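Local coordinates for protein N-acetylglucosamine-6-phosphate deacetylase (Mycobacterium smegmatis, PDB 6FV4) that probably removes the acetyl group from N-acetylglucosamine-6-phosphate, using divalent metal held in a barrel of the amidohydrolase type, at residues Thr63-Phe68 with Asp372-Asp377; Ile179-Asp184 with Gly203-Thr208. The protein carries 1 engineered substitution. One frame throughout, in Å; residues are numbered along the deposited sequence.

Contact 1 of 2, residues Thr63-Phe68 with Asp372-Asp377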
loop_
_atom_site.group_PDB
_atom_site.type_symbol
_atom_site.label_atom_id
_atom_site.label_comp_id
_atom_site.label_asym_id
_atom_site.label_seq_id
_atom_site.Cartn_x
_atom_site.Cartn_y
_atom_site.Cartn_z
ATOM N N THR B 63 -31.397 -1.616 4.353
ATOM C CA THR B 63 -30.504 -1.585 3.200
ATOM C C THR B 63 -30.467 -2.982 2.574
ATOM O O THR B 63 -30.202 -3.964 3.272
ATOM C CB THR B 63 -29.098 -1.129 3.610
ATOM O OG1 THR B 63 -29.149 0.211 4.119
ATOM C CG2 THR B 63 -28.152 -1.143 2.420
ATOM N N VAL B 64 -30.776 -3.078 1.277
ATOM C CA VAL B 64 -30.662 -4.334 0.534
ATOM C C VAL B 64 -29.336 -4.337 -0.214
ATOM O O VAL B 64 -28.957 -3.335 -0.829
ATOM C CB VAL B 64 -31.837 -4.533 -0.438
ATOM C CG1 VAL B 64 -31.615 -5.782 -1.293
ATOM C CG2 VAL B 64 -33.157 -4.630 0.321
ATOM N N VAL B 65 -28.622 -5.454 -0.144
ATOM C CA VAL B 65 -27.366 -5.634 -0.865
ATOM C C VAL B 65 -27.442 -6.961 -1.608
ATOM O O VAL B 65 -28.270 -7.822 -1.279
ATOM C CB VAL B 65 -26.151 -5.598 0.091
ATOM C CG1 VAL B 65 -26.031 -4.193 0.755
ATOM C CG2 VAL B 65 -26.256 -6.724 1.126
ATOM N N PRO B 66 -26.590 -7.166 -2.607
ATOM C CA PRO B 66 -26.507 -8.498 -3.223
ATOM C C PRO B 66 -26.036 -9.518 -2.193
ATOM O O PRO B 66 -25.424 -9.176 -1.175
ATOM C CB PRO B 66 -25.478 -8.326 -4.348
ATOM C CG PRO B 66 -25.239 -6.818 -4.475
ATOM C CD PRO B 66 -25.591 -6.226 -3.152
ATOM N N GLY B 67 -26.348 -10.784 -2.454
ATOM C CA GLY B 67 -25.904 -11.830 -1.545
ATOM C C GLY B 67 -24.391 -11.832 -1.420
ATOM O O GLY B 67 -23.669 -11.527 -2.375
ATOM N N PHE B 68 -23.904 -12.152 -0.215
ATOM C CA PHE B 68 -22.465 -12.253 -0.016
ATOM C C PHE B 68 -21.919 -13.496 -0.721
ATOM O O PHE B 68 -22.587 -14.529 -0.804
ATOM C CB PHE B 68 -22.123 -12.300 1.480
ATOM C CG PHE B 68 -22.613 -11.093 2.266
ATOM C CD1 PHE B 68 -23.266 -11.267 3.482
ATOM C CD2 PHE B 68 -22.399 -9.802 1.810
ATOM C CE1 PHE B 68 -23.706 -10.177 4.230
ATOM C CE2 PHE B 68 -22.850 -8.693 2.561
ATOM C CZ PHE B 68 -23.504 -8.895 3.764
ATOM N N ASP B 372 -30.504 -13.286 -5.437
ATOM C CA ASP B 372 -29.787 -13.522 -4.191
ATOM C C ASP B 372 -29.531 -12.158 -3.570
ATOM O O ASP B 372 -28.840 -11.329 -4.171
ATOM C CB ASP B 372 -28.457 -14.235 -4.427
ATOM C CG ASP B 372 -28.602 -15.535 -5.185
ATOM O OD1 ASP B 372 -29.730 -16.057 -5.315
ATOM O OD2 ASP B 372 -27.567 -16.042 -5.655
ATOM N N LEU B 373 -30.104 -11.910 -2.395
ATOM C CA LEU B 373 -29.947 -10.602 -1.775
ATOM C C LEU B 373 -30.014 -10.752 -0.264
ATOM O O LEU B 373 -30.444 -11.783 0.263
ATOM C CB LEU B 373 -31.000 -9.604 -2.279
ATOM C CG LEU B 373 -32.496 -9.930 -2.179
ATOM C CD1 LEU B 373 -33.053 -9.748 -0.763
ATOM C CD2 LEU B 373 -33.274 -9.047 -3.166
ATOM N N VAL B 374 -29.598 -9.688 0.428
ATOM C CA VAL B 374 -29.508 -9.660 1.884
ATOM C C VAL B 374 -30.103 -8.347 2.373
ATOM O O VAL B 374 -29.854 -7.288 1.792
ATOM C CB VAL B 374 -28.048 -9.810 2.374
ATOM C CG1 VAL B 374 -27.968 -9.666 3.896
ATOM C CG2 VAL B 374 -27.474 -11.145 1.952
ATOM N N VAL B 375 -30.925 -8.422 3.408
ATOM C CA VAL B 375 -31.572 -7.254 3.976
ATOM C C VAL B 375 -30.878 -6.946 5.289
ATOM O O VAL B 375 -30.687 -7.841 6.119
ATOM C CB VAL B 375 -33.078 -7.476 4.173
ATOM C CG1 VAL B 375 -33.739 -6.166 4.546
ATOM C CG2 VAL B 375 -33.700 -8.035 2.888
ATOM N N LEU B 376 -30.474 -5.688 5.463
ATOM C CA LEU B 376 -29.729 -5.258 6.635
ATOM C C LEU B 376 -30.445 -4.085 7.280
ATOM O O LEU B 376 -30.996 -3.233 6.578
ATOM C CB LEU B 376 -28.299 -4.845 6.255
ATOM C CG LEU B 376 -27.471 -5.781 5.375
ATOM C CD1 LEU B 376 -26.235 -5.056 4.860
ATOM C CD2 LEU B 376 -27.072 -7.027 6.153
ATOM N N ASP B 377 -30.416 -4.025 8.614
ATOM C CA ASP B 377 -30.977 -2.881 9.327
ATOM C C ASP B 377 -29.918 -1.785 9.463
ATOM O O ASP B 377 -28.847 -1.846 8.853
ATOM C CB ASP B 377 -31.555 -3.322 10.676
ATOM C CG ASP B 377 -30.522 -3.949 11.599
ATOM O OD1 ASP B 377 -29.308 -3.676 11.461
ATOM O OD2 ASP B 377 -30.938 -4.695 12.502
#

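Contact 2 of 2, residues Ile179-Asp184 with Gly203-Thr208. With CD (cadmium ion), chain J.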
loop_
_atom_site.group_PDB
_atom_site.type_symbol
_atom_site.label_atom_id
_atom_site.label_comp_id
_atom_site.label_asym_id
_atom_site.label_seq_id
_atom_site.Cartn_x
_atom_site.Cartn_y
_atom_site.Cartn_z
ATOM N N ILE B 179 -1.284 -22.170 -4.390
ATOM C CA ILE B 179 0.031 -22.663 -4.788
ATOM C C ILE B 179 1.087 -21.800 -4.106
ATOM O O ILE B 179 1.056 -20.570 -4.229
ATOM C CB ILE B 179 0.203 -22.621 -6.319
ATOM C CG1 ILE B 179 -0.778 -23.574 -6.994
ATOM C CG2 ILE B 179 1.622 -23.006 -6.740
ATOM C CD1 ILE B 179 -0.512 -25.008 -6.615
ATOM N N ALA B 180 2.014 -22.436 -3.391
ATOM C CA ALA B 180 3.200 -21.740 -2.908
ATOM C C ALA B 180 4.210 -21.645 -4.048
ATOM O O ALA B 180 4.659 -22.683 -4.549
ATOM C CB ALA B 180 3.811 -22.461 -1.708
ATOM N N PRO B 181 4.579 -20.435 -4.496
ATOM C CA PRO B 181 5.328 -20.303 -5.760
ATOM C C PRO B 181 6.771 -20.797 -5.731
ATOM O O PRO B 181 7.386 -20.845 -6.804
ATOM C CB PRO B 181 5.289 -18.790 -6.032
ATOM C CG PRO B 181 4.135 -18.285 -5.275
ATOM C CD PRO B 181 4.043 -19.137 -4.045
ATOM N N GLU B 182 7.340 -21.149 -4.573
ATOM C CA GLU B 182 8.755 -21.497 -4.511
ATOM C C GLU B 182 9.023 -22.998 -4.568
ATOM O O GLU B 182 10.188 -23.391 -4.702
ATOM C CB GLU B 182 9.405 -20.905 -3.249
ATOM C CG GLU B 182 9.040 -21.585 -1.934
ATOM C CD GLU B 182 7.748 -21.054 -1.335
ATOM O OE1 GLU B 182 6.838 -20.681 -2.112
ATOM O OE2 GLU B 182 7.632 -21.023 -0.092
ATOM N N ARG B 183 7.992 -23.841 -4.500
ATOM C CA ARG B 183 8.199 -25.283 -4.608
ATOM C C ARG B 183 8.578 -25.675 -6.033
ATOM O O ARG B 183 8.116 -25.077 -7.011
ATOM C CB ARG B 183 6.946 -26.046 -4.175
ATOM C CG ARG B 183 6.551 -25.818 -2.730
ATOM C CD ARG B 183 5.684 -26.947 -2.229
ATOM N NE ARG B 183 6.485 -28.141 -1.953
ATOM C CZ ARG B 183 6.806 -28.546 -0.732
ATOM N NH1 ARG B 183 6.382 -27.864 0.320
ATOM N NH2 ARG B 183 7.552 -29.628 -0.561
ATOM N N ASP B 184 9.448 -26.674 -6.144
ATOM C CA ASP B 184 9.737 -27.272 -7.443
ATOM C C ASP B 184 8.438 -27.629 -8.151
ATOM O O ASP B 184 7.558 -28.271 -7.569
ATOM C CB ASP B 184 10.604 -28.523 -7.281
ATOM C CG ASP B 184 12.012 -28.200 -6.811
ATOM O OD1 ASP B 184 12.590 -27.205 -7.303
ATOM O OD2 ASP B 184 12.545 -28.952 -5.961
ATOM N N GLY B 203 -0.383 -18.338 -1.901
ATOM C CA GLY B 203 -0.630 -18.344 -0.473
ATOM C C GLY B 203 0.289 -19.334 0.203
ATOM O O GLY B 203 0.988 -20.114 -0.453
ATOM N N HIS B 204 0.298 -19.268 1.537
ATOM C CA HIS B 204 1.017 -20.220 2.389
ATOM C C HIS B 204 2.441 -20.451 1.898
ATOM O O HIS B 204 2.863 -21.575 1.634
ATOM C CB HIS B 204 0.251 -21.540 2.476
ATOM C CG HIS B 204 -0.882 -21.480 3.437
ATOM N ND1 HIS B 204 -0.795 -21.968 4.723
ATOM C CD2 HIS B 204 -2.118 -20.947 3.313
ATOM C CE1 HIS B 204 -1.934 -21.749 5.351
ATOM N NE2 HIS B 204 -2.752 -21.124 4.521
ATOM N N THR B 205 3.189 -19.349 1.796
ATOM C CA THR B 205 4.411 -19.365 1.022
ATOM C C THR B 205 5.451 -18.446 1.646
ATOM O O THR B 205 5.125 -17.430 2.261
ATOM C CB THR B 205 4.123 -18.948 -0.425
ATOM O OG1 THR B 205 5.354 -18.821 -1.144
ATOM C CG2 THR B 205 3.364 -17.629 -0.468
ATOM N N GLU B 206 6.709 -18.853 1.487
ATOM C CA GLU B 206 7.891 -18.068 1.791
ATOM C C GLU B 206 8.539 -17.520 0.522
ATOM O O GLU B 206 9.730 -17.195 0.533
ATOM C CB GLU B 206 8.888 -18.924 2.583
ATOM C CG GLU B 206 8.322 -19.511 3.882
ATOM C CD GLU B 206 7.931 -18.434 4.887
ATOM O OE1 GLU B 206 8.598 -17.368 4.917
ATOM O OE2 GLU B 206 6.958 -18.644 5.648
ATOM N N ALA B 207 7.775 -17.420 -0.572
ATOM C CA ALA B 207 8.318 -16.967 -1.843
ATOM C C ALA B 207 8.796 -15.524 -1.756
ATOM O O ALA B 207 8.255 -14.708 -1.009
ATOM C CB ALA B 207 7.268 -17.066 -2.947
ATOM N N THR B 208 9.802 -15.206 -2.555
ATOM C CA THR B 208 10.246 -13.832 -2.650
ATOM C C THR B 208 9.314 -13.049 -3.576
ATOM O O THR B 208 8.420 -13.605 -4.235
ATOM C CB THR B 208 11.690 -13.771 -3.144
ATOM O OG1 THR B 208 11.746 -14.210 -4.507
ATOM C CG2 THR B 208 12.598 -14.670 -2.287
HETATM CD CD CD J . -4.844 -20.667 5.448
HETATM O O HOH W 1 -4.037 -19.889 7.786
#

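Contact 1 of 2, residues Thr63-Phe68 with Asp372-Asp377
The ring of Phe68 meets Val374 obliquely, with CE1 4.3 Å from Val374 CG1; elsewhere it touches the ring of Phe328 and helix 339-357. The other methyl of Val374, CG2, sits against Gly67, 3.9 Å from its CA. Next along this face, Val65 CG2 lies 3.8 Å from Val374 CB, and Leu376 CD1 comes in at about a right angle to Val65. Leu376 CB lies 3.6 Å from Thr63 O; chi1 of -49° sets CG beside the backbone N, 3.9 Å from the same oxygen. Val64 and Val375 lie on the other face, where Val64 CG2 packs on Val375 CG2 and Val64 CG1 meets Leu373 CB. Between the faces the strands run antiparallel, and Thr63–Leu376 and Val65–Val374 are hydrogen-bonded pairs. Val65 N reaches Val374 O at 2.9 Å, in the carbonyl plane, while in the return bond the donor Val374 N is tilted 19° from the carbonyl plane of Val65. Past the proline the pairing frays: Gly67 N still bonds Asp372 O at 3.1 Å, but from above the carbonyl plane. Largely buried peptide groups thus pair across the ladder, and the join depends on backbone bonds and apolar packing, with no charged side chain bridging the strands.

Contact 2 of 2, residues Ile179-Asp184 with Gly203-Thr208
Glu182 turns its carboxylate onto the 203-208 loop and grips it with both oxygens. OE1 accepts from Thr205 OG1 at 2.6 Å, met on the syn side and 28° out of the carboxylate plane; OE2 accepts from Glu206 N at 2.8 Å, approached from above that plane. CG lies between the backbone N and carbonyl carbon (chi1 73°) and the chain bends at chi2, which folds the acid back to make both bonds. The threonine hydroxyl is used twice, since it also accepts from Ala207 N at 2.9 Å, closing an ST turn; these bonds fix its rotation. Pro181 CD closes on the same hydroxyl, 3.2 Å from Thr205 OG1, and packs on Ala207 CB at 4.0 Å, while Ala180 CB adds a further carbon contact, 3.8 Å from Thr205 CB. Further out, the type I turn from Ala180 to Arg183 presents Glu182, and the carboxylate of Glu206 points elsewhere, to Thr144 and Arg146. The residue before Thr205 is His204, whose ring leads away from the 179-184 loop to the cadmium ion, NE2 to metal 2.3 Å. Glu138, His150, His225 and a water also bind that ion. Two loops following successive parallel strands, one supplying a metal-binding histidine, are characteristic of the C-terminal rim of the amidohydrolase (β/α)-barrel.

In the fold
Contact 1 and contact 2 lie on opposite sides of the chain's centre, their own centres 37 Å apart and their nearest atoms about 21 Å apart. In sequence they are nested: the segments of contact 2 fall within the excursion that contact 1 closes by pairing strand 63-76 with strand 373-376. Contact 1 is remote from the metal and substrate sites, yet strand 63-76, though interrupted by a bulge or short loop, leads on to His72 and His74, which bind the zinc ion with Glu138. Contact 2 reaches the metal centre through His204, whose side chain is about 6 Å from that zinc. Glu138 is shared by zinc and cadmium, so chain leading from both contacts converges on one metal centre.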